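Local coordinates for protein glycerophosphoryl diester phosphodiesterase (Parabacteroides distasonis, PDB 3MZ2) that probably hydrolyses glycerophosphodiesters to an alcohol and glycerol phosphate, at residues D67-K72 against G92-Y97; D29-I34 against V281-G286. One frame throughout, in Å; residues are numbered along the deposited sequence.

Interaction 1: D67-K72 against G92-Y97; sequences DPRLTK and GKVSDY. With SO4 (sulfate ion), chain N.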
ATOM      1  N   ASP A  67      -7.749  -6.252  -8.028  1.00 11.80           N
ATOM      2  CA  ASP A  67      -6.726  -5.220  -7.871  1.00 11.90           C
ATOM      3  C   ASP A  67      -6.930  -4.021  -8.822  1.00 12.82           C
ATOM      4  O   ASP A  67      -6.352  -3.986  -9.913  1.00 13.24           O
ATOM      5  CB  ASP A  67      -5.323  -5.835  -8.132  1.00 12.89           C
ATOM      6  CG  ASP A  67      -5.010  -6.980  -7.186  1.00 14.67           C
ATOM      7  OD1 ASP A  67      -4.925  -6.688  -5.973  1.00 19.24           O
ATOM      8  OD2 ASP A  67      -4.849  -8.122  -7.647  1.00 16.44           O
ATOM      9  N   PRO A  68      -7.743  -3.027  -8.412  1.00 13.81           N
ATOM     10  CA  PRO A  68      -7.954  -1.829  -9.226  1.00 12.55           C
ATOM     11  C   PRO A  68      -6.748  -0.900  -9.182  1.00 12.48           C
ATOM     12  O   PRO A  68      -6.162  -0.672  -8.123  1.00 12.92           O
ATOM     13  CB  PRO A  68      -9.187  -1.148  -8.603  1.00 13.57           C
ATOM     14  CG  PRO A  68      -9.587  -1.948  -7.444  1.00 15.42           C
ATOM     15  CD  PRO A  68      -8.530  -2.990  -7.173  1.00 13.55           C
ATOM     16  N   ARG A  69      -6.343  -0.424 -10.350  1.00 11.30           N
ATOM     17  CA  ARG A  69      -5.275   0.546 -10.449  1.00 12.57           C
ATOM     18  C   ARG A  69      -5.441   1.383 -11.724  1.00 13.11           C
ATOM     19  O   ARG A  69      -6.241   1.086 -12.604  1.00 14.28           O
ATOM     20  CB  ARG A  69      -3.878  -0.106 -10.421  1.00 13.90           C
ATOM     21  CG  ARG A  69      -3.571  -0.976 -11.585  1.00 15.38           C
ATOM     22  CD  ARG A  69      -2.075  -1.319 -11.717  1.00 15.30           C
ATOM     23  NE  ARG A  69      -1.458  -1.931 -10.514  1.00 16.33           N
ATOM     24  CZ  ARG A  69      -0.603  -1.310  -9.715  1.00 17.71           C
ATOM     25  NH1 ARG A  69      -0.297  -0.035  -9.901  1.00 18.37           N
ATOM     26  NH2 ARG A  69      -0.106  -1.968  -8.678  1.00 19.32           N
ATOM     27  N   LEU A  70      -4.657   2.427 -11.794  1.00 14.39           N
ATOM     28  CA  LEU A  70      -4.863   3.493 -12.765  1.00 15.01           C
ATOM     29  C   LEU A  70      -3.952   3.446 -13.994  1.00 15.56           C
ATOM     30  O   LEU A  70      -2.754   3.185 -13.905  1.00 15.63           O
ATOM     31  CB  LEU A  70      -4.663   4.845 -12.065  1.00 15.55           C
ATOM     32  CG  LEU A  70      -5.644   5.267 -11.002  1.00 15.72           C
ATOM     33  CD1 LEU A  70      -5.175   6.565 -10.288  1.00 17.98           C
ATOM     34  CD2 LEU A  70      -7.041   5.414 -11.625  1.00 16.87           C
ATOM     35  N   THR A  71      -4.524   3.766 -15.141  1.00 16.47           N
ATOM     36  CA  THR A  71      -3.773   3.923 -16.383  1.00 16.70           C
ATOM     37  C   THR A  71      -3.258   5.340 -16.494  1.00 17.13           C
ATOM     38  O   THR A  71      -3.559   6.192 -15.633  1.00 16.88           O
ATOM     39  CB  THR A  71      -4.677   3.673 -17.589  1.00 16.19           C
ATOM     40  OG1 THR A  71      -5.703   4.672 -17.621  1.00 17.43           O
ATOM     41  CG2 THR A  71      -5.325   2.279 -17.529  1.00 15.30           C
ATOM     42  N   LYS A  72      -2.545   5.617 -17.579  1.00 18.34           N
ATOM     43  CA  LYS A  72      -2.036   6.980 -17.830  0.50 19.94           C
ATOM     44  C   LYS A  72      -3.181   7.974 -17.944  1.00 20.35           C
ATOM     45  O   LYS A  72      -3.038   9.135 -17.555  1.00 21.72           O
ATOM     46  CB  LYS A  72      -1.201   7.034 -19.111  0.50 20.63           C
ATOM     47  CG  LYS A  72      -0.638   8.434 -19.390  0.50 21.91           C
ATOM     48  CD  LYS A  72       0.113   8.534 -20.699  0.50 24.14           C
ATOM     49  CE  LYS A  72       0.857   9.886 -20.808  0.50 25.95           C
ATOM     50  NZ  LYS A  72       1.225  10.263 -22.218  0.50 28.24           N
ATOM     51  N   GLY A  92       7.127  -2.167 -18.444  1.00 26.29           N
ATOM     52  CA  GLY A  92       6.876  -0.852 -17.843  1.00 26.03           C
ATOM     53  C   GLY A  92       5.736  -0.928 -16.841  1.00 26.15           C
ATOM     54  O   GLY A  92       5.313  -2.028 -16.480  1.00 25.66           O
ATOM     55  N   LYS A  93       5.262   0.249 -16.412  1.00 26.58           N
ATOM     56  CA  LYS A  93       4.183   0.417 -15.425  1.00 26.63           C
ATOM     57  C   LYS A  93       2.833   0.469 -16.151  1.00 24.85           C
ATOM     58  O   LYS A  93       2.738   1.080 -17.225  1.00 25.40           O
ATOM     59  CB  LYS A  93       4.337   1.791 -14.716  1.00 26.97           C
ATOM     60  CG  LYS A  93       5.576   1.980 -13.851  1.00 31.78           C
ATOM     61  CD  LYS A  93       5.537   3.253 -13.000  1.00 34.24           C
ATOM     62  CE  LYS A  93       5.382   4.520 -13.837  1.00 38.04           C
ATOM     63  NZ  LYS A  93       5.338   5.758 -12.994  1.00 40.22           N
ATOM     64  N   VAL A  94       1.785  -0.060 -15.555  1.00 22.80           N
ATOM     65  CA  VAL A  94       0.428   0.182 -16.072  1.00 21.94           C
ATOM     66  C   VAL A  94       0.198   1.699 -16.265  1.00 21.12           C
ATOM     67  O   VAL A  94      -0.382   2.123 -17.272  1.00 20.75           O
ATOM     68  CB  VAL A  94      -0.669  -0.416 -15.142  1.00 20.80           C
ATOM     69  CG1 VAL A  94      -2.040   0.146 -15.434  1.00 21.27           C
ATOM     70  CG2 VAL A  94      -0.717  -1.941 -15.235  1.00 23.62           C
ATOM     71  N   SER A  95       0.647   2.525 -15.325  1.00 20.06           N
ATOM     72  CA  SER A  95       0.340   3.953 -15.418  1.00 20.51           C
ATOM     73  C   SER A  95       1.144   4.675 -16.511  1.00 21.48           C
ATOM     74  O   SER A  95       0.890   5.843 -16.744  1.00 21.73           O
ATOM     75  CB  SER A  95       0.525   4.660 -14.082  1.00 20.96           C
ATOM     76  OG  SER A  95       1.899   4.612 -13.695  1.00 21.03           O
ATOM     77  N   ASP A  96       2.079   4.001 -17.187  1.00 21.89           N
ATOM     78  CA  ASP A  96       2.736   4.603 -18.387  1.00 23.87           C
ATOM     79  C   ASP A  96       1.885   4.540 -19.664  1.00 23.12           C
ATOM     80  O   ASP A  96       2.275   5.136 -20.668  1.00 22.24           O
ATOM     81  CB  ASP A  96       4.065   3.924 -18.790  1.00 25.89           C
ATOM     82  CG  ASP A  96       5.133   3.940 -17.700  1.00 29.39           C
ATOM     83  OD1 ASP A  96       5.340   4.994 -17.045  1.00 30.82           O
ATOM     84  OD2 ASP A  96       5.827   2.890 -17.604  1.00 34.73           O
ATOM     85  N   TYR A  97       0.782   3.793 -19.650  1.00 21.57           N
ATOM     86  CA  TYR A  97       0.014   3.519 -20.860  1.00 20.62           C
ATOM     87  C   TYR A  97      -1.429   3.965 -20.695  1.00 19.71           C
ATOM     88  O   TYR A  97      -2.002   3.845 -19.630  1.00 17.92           O
ATOM     89  CB  TYR A  97       0.015   2.009 -21.143  1.00 20.96           C
ATOM     90  CG  TYR A  97       1.387   1.453 -21.410  1.00 20.02           C
ATOM     91  CD1 TYR A  97       1.947   1.525 -22.667  1.00 22.15           C
ATOM     92  CD2 TYR A  97       2.095   0.784 -20.409  1.00 23.34           C
ATOM     93  CE1 TYR A  97       3.210   1.003 -22.925  1.00 23.34           C
ATOM     94  CE2 TYR A  97       3.365   0.267 -20.658  1.00 26.02           C
ATOM     95  CZ  TYR A  97       3.904   0.371 -21.923  1.00 24.56           C
ATOM     96  OH  TYR A  97       5.151  -0.147 -22.215  1.00 29.12           O
TER
HETATM   97  S   SO4 N   4       8.386   7.100 -12.393  1.00 33.52           S
HETATM   98  O1  SO4 N   4       7.974   5.719 -12.675  1.00 32.69           O
HETATM   99  O2  SO4 N   4       7.248   8.031 -12.512  1.00 34.23           O
HETATM  100  O3  SO4 N   4       8.929   7.132 -11.024  1.00 31.81           O
HETATM  101  O4  SO4 N   4       9.443   7.507 -13.365  1.00 31.49           O
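Lys-72 and Val-94 bury equal areas, the largest in this contact, and they do so in different ways. Lys-72 meets the loop through its backbone and the root of its side chain. Its N-H points almost straight at the carbonyl of Tyr-97 (N to O 2.8 Å, N-H...O angle 169°), although the nitrogen stands well above the plane of that carbonyl. Lys-72 CB lies 3.3 Å from Tyr-97 O and packs against Ser-95 O as well. In the conformer given, with CG anti to the backbone N (chi1 -179°), CG and CD pass loosely by Ser-95 and Asp-96 while the end of the chain leads away.

Val-94 supplies the apolar half. Its CB and CG2 sit at the CD of Arg-69, with CB to CD 3.8 Å, while CG1 rests against the backbone oxygen of Leu-70. A branched, compact residue fills this place well, for it also touches Val-77 and Leu-102. Arg-69 meets Val-94 through CD; its guanidinium forms a salt bridge with Asp-82 and bonds to the backbone O of Phe-79 and His-80. Next in area is Ser-95, small enough for its CA to approach Leu-70 O at 3.5 Å in a CA-H...O contact.

The loop is shaped from within: Asp-96 OD2 accepts from Lys-93 N at 3.0 Å, and Tyr-97 N bonds to Val-94 O across the 3-10 turn. Lys-93 NZ binds a sulfate, probably from the crystallisation liquor, shared with Lys-241 and Arg-41 of the second subunit. The whole packs a 3-10 turn against the C-terminal end of strand 63-70 of a TIM barrel.

Interaction 2: D29-I34 against V281-G286; sequences DRIPLI and VSSSKG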
ATOM      1  N   ASP A  29     -25.045 -22.976  10.922  1.00 17.99           N
ATOM      2  CA  ASP A  29     -25.195 -23.837   9.739  1.00 16.96           C
ATOM      3  C   ASP A  29     -24.692 -23.234   8.428  1.00 16.38           C
ATOM      4  O   ASP A  29     -25.083 -23.646   7.332  1.00 16.27           O
ATOM      5  CB  ASP A  29     -26.651 -24.272   9.568  1.00 17.79           C
ATOM      6  CG  ASP A  29     -27.568 -23.159   9.109  1.00 17.46           C
ATOM      7  OD1 ASP A  29     -27.165 -21.976   9.100  1.00 17.56           O
ATOM      8  OD2 ASP A  29     -28.735 -23.487   8.760  1.00 16.76           O
ATOM      9  N   ARG A  30     -23.820 -22.241   8.532  1.00 15.99           N
ATOM     10  CA  ARG A  30     -23.296 -21.585   7.346  0.50 15.10           C
ATOM     11  C   ARG A  30     -22.627 -22.559   6.370  1.00 14.72           C
ATOM     12  O   ARG A  30     -22.128 -23.617   6.766  1.00 15.76           O
ATOM     13  CB  ARG A  30     -22.329 -20.455   7.716  0.50 15.08           C
ATOM     14  CG  ARG A  30     -20.894 -20.827   8.049  0.50 14.46           C
ATOM     15  CD  ARG A  30     -20.754 -21.869   9.222  0.50 14.47           C
ATOM     16  NE  ARG A  30     -19.455 -21.785   9.905  0.50 16.98           N
ATOM     17  CZ  ARG A  30     -19.079 -22.508  10.983  0.50 16.12           C
ATOM     18  NH1 ARG A  30     -19.870 -23.436  11.535  0.50 14.60           N
ATOM     19  NH2 ARG A  30     -17.875 -22.302  11.518  0.50 15.21           N
ATOM     20  N   ILE A  31     -22.657 -22.177   5.092  1.00 14.00           N
ATOM     21  CA  ILE A  31     -21.991 -22.899   4.004  1.00 14.37           C
ATOM     22  C   ILE A  31     -20.569 -22.352   3.880  1.00 13.45           C
ATOM     23  O   ILE A  31     -20.391 -21.131   3.778  1.00 14.07           O
ATOM     24  CB  ILE A  31     -22.758 -22.701   2.684  1.00 14.53           C
ATOM     25  CG1 ILE A  31     -24.110 -23.423   2.783  1.00 15.62           C
ATOM     26  CG2 ILE A  31     -21.971 -23.220   1.444  1.00 16.14           C
ATOM     27  CD1 ILE A  31     -24.979 -23.152   1.618  1.00 16.30           C
ATOM     28  N   PRO A  32     -19.571 -23.247   3.831  1.00 13.58           N
ATOM     29  CA  PRO A  32     -18.205 -22.758   3.626  1.00 13.54           C
ATOM     30  C   PRO A  32     -18.136 -21.963   2.332  1.00 13.80           C
ATOM     31  O   PRO A  32     -18.687 -22.424   1.306  1.00 14.08           O
ATOM     32  CB  PRO A  32     -17.377 -24.057   3.522  1.00 15.02           C
ATOM     33  CG  PRO A  32     -18.127 -25.020   4.391  1.00 15.84           C
ATOM     34  CD  PRO A  32     -19.607 -24.681   4.130  1.00 14.94           C
ATOM     35  N   LEU A  33     -17.446 -20.825   2.372  1.00 12.01           N
ATOM     36  CA  LEU A  33     -17.346 -19.914   1.234  1.00 12.24           C
ATOM     37  C   LEU A  33     -15.955 -19.880   0.599  1.00 11.00           C
ATOM     38  O   LEU A  33     -14.960 -20.153   1.268  1.00 12.10           O
ATOM     39  CB  LEU A  33     -17.763 -18.520   1.658  1.00 11.87           C
ATOM     40  CG  LEU A  33     -19.178 -18.400   2.147  1.00 11.58           C
ATOM     41  CD1 LEU A  33     -19.464 -16.913   2.464  1.00 16.12           C
ATOM     42  CD2 LEU A  33     -20.270 -18.948   1.150  1.00 12.71           C
ATOM     43  N   ILE A  34     -15.869 -19.562  -0.685  1.00 11.23           N
ATOM     44  CA  ILE A  34     -14.616 -19.460  -1.404  1.00 10.79           C
ATOM     45  C   ILE A  34     -14.526 -18.101  -2.078  1.00 11.64           C
ATOM     46  O   ILE A  34     -15.510 -17.583  -2.675  1.00 11.77           O
ATOM     47  CB  ILE A  34     -14.497 -20.545  -2.462  1.00 11.60           C
ATOM     48  CG1 ILE A  34     -14.551 -21.962  -1.860  1.00 11.45           C
ATOM     49  CG2 ILE A  34     -13.161 -20.433  -3.269  1.00 13.16           C
ATOM     50  CD1 ILE A  34     -14.548 -23.149  -2.889  1.00 15.48           C
ATOM     51  N   VAL A 281     -25.879 -30.186   3.092  1.00 27.00           N
ATOM     52  CA  VAL A 281     -27.061 -30.282   2.223  1.00 28.09           C
ATOM     53  C   VAL A 281     -28.135 -29.242   2.641  1.00 26.75           C
ATOM     54  O   VAL A 281     -28.670 -28.517   1.760  1.00 28.80           O
ATOM     55  CB  VAL A 281     -27.630 -31.711   2.184  1.00 29.79           C
ATOM     56  CG1 VAL A 281     -27.912 -32.227   3.613  1.00 33.01           C
ATOM     57  CG2 VAL A 281     -28.885 -31.760   1.243  1.00 30.72           C
ATOM     58  N   SER A 282     -28.358 -29.097   3.958  1.00 22.79           N
ATOM     59  CA  SER A 282     -29.331 -28.116   4.507  1.00 20.95           C
ATOM     60  C   SER A 282     -28.674 -26.930   5.230  1.00 19.83           C
ATOM     61  O   SER A 282     -27.789 -27.116   6.080  1.00 19.89           O
ATOM     62  CB  SER A 282     -30.309 -28.791   5.478  1.00 21.39           C
ATOM     63  OG  SER A 282     -30.972 -29.894   4.878  1.00 20.21           O
ATOM     64  N   SER A 283     -29.089 -25.721   4.896  1.00 16.86           N
ATOM     65  CA  SER A 283     -28.499 -24.517   5.493  1.00 17.23           C
ATOM     66  C   SER A 283     -29.389 -23.299   5.293  1.00 16.82           C
ATOM     67  O   SER A 283     -29.955 -23.102   4.222  1.00 17.15           O
ATOM     68  CB  SER A 283     -27.121 -24.250   4.901  1.00 16.50           C
ATOM     69  OG  SER A 283     -26.628 -22.957   5.220  1.00 15.29           O
ATOM     70  N   SER A 284     -29.472 -22.458   6.318  1.00 18.09           N
ATOM     71  CA  SER A 284     -30.119 -21.147   6.220  1.00 17.94           C
ATOM     72  C   SER A 284     -29.529 -20.287   5.114  1.00 17.77           C
ATOM     73  O   SER A 284     -30.156 -19.318   4.671  1.00 18.16           O
ATOM     74  CB  SER A 284     -30.007 -20.396   7.542  1.00 18.26           C
ATOM     75  OG  SER A 284     -28.662 -20.127   7.885  1.00 19.35           O
ATOM     76  N   LYS A 285     -28.329 -20.633   4.646  1.00 16.66           N
ATOM     77  CA  LYS A 285     -27.666 -19.857   3.600  1.00 16.57           C
ATOM     78  C   LYS A 285     -27.868 -20.419   2.195  1.00 16.27           C
ATOM     79  O   LYS A 285     -27.447 -19.808   1.205  1.00 17.16           O
ATOM     80  CB  LYS A 285     -26.166 -19.760   3.862  1.00 15.51           C
ATOM     81  CG  LYS A 285     -25.786 -19.274   5.218  1.00 15.41           C
ATOM     82  CD  LYS A 285     -26.133 -17.832   5.401  1.00 16.20           C
ATOM     83  CE  LYS A 285     -25.439 -17.276   6.629  1.00 17.92           C
ATOM     84  NZ  LYS A 285     -25.918 -15.868   6.880  1.00 21.09           N
ATOM     85  N   GLY A 286     -28.555 -21.545   2.095  1.00 16.89           N
ATOM     86  CA  GLY A 286     -28.788 -22.197   0.785  1.00 17.21           C
ATOM     87  C   GLY A 286     -29.487 -21.294  -0.216  1.00 17.32           C
ATOM     88  O   GLY A 286     -29.244 -21.377  -1.426  1.00 16.56           O
TER
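Asp-29 faces the turn at Ser-283 and Ser-284 and meets it with both its carboxylate and its backbone carbonyl. The two carboxylate oxygens divide the work at Ser-284. OD1 receives the hydroxyl of Ser-284 on its syn lone pair (OG to OD1 2.7 Å), whereas OD2 takes the backbone N-H of the same residue from above the carboxylate plane, at 2.8 Å between N and OD2. Asp-29 CG sits between its own backbone N and carbonyl carbon (chi1 72°), which starts the carboxylate toward the turn.

Ser-283 makes a third bond. Its OG, anti to the backbone N (chi1 167°), donates to Asp-29 O from above the carbonyl plane at 2.7 Å, and accepts from Lys-285 N at 2.9 Å in an ST turn. Serine suits the place because one small hydroxyl serves as donor and acceptor at once. The type I turn from Ser-283 to Gly-286 is closed by Gly-286 N bonding to Ser-283 O.

Ile-31 adds the apolar cover: CG1 lies 3.5 Å from Ser-283 OG, and CD1 reaches on to Gly-286 N at 3.9 Å. Phe-289 touches the same side chain. Lys-285 CG packs on Arg-30 CA; its ammonium bonds to Gln-25 O, and the guanidinium of Arg-30 turns to Asp-261.

Carboxylate, hydroxyls and amides thus join two loops mainly by directional polar bonds. With two donors on the carboxylate, the charged form of Asp-29 is probably favoured.

From the N terminus, the chain first passes 29-34, which leads into barrel strand 33-36, and meets its partner only near the end, at 281-286, after helix 268-275. Interaction 2 therefore closes a loop of 246 residues that spans nearly all of the barrel and joins the approach to its first strand, 33-36, to the C-terminal tail before strand 289-291. Interaction 1 falls wholly within that long loop: 67-72 holds the end of strand 63-70 and the residues just after it, and after 19 intervening residues 92-97 returns to it, just before helix 99-102. The contacts nest without crossing. Strands 33-36 and 63-70 are parallel neighbours in one sheet, yet the two contact centres lie 39 Å apart, on opposite sides of the chain's centre.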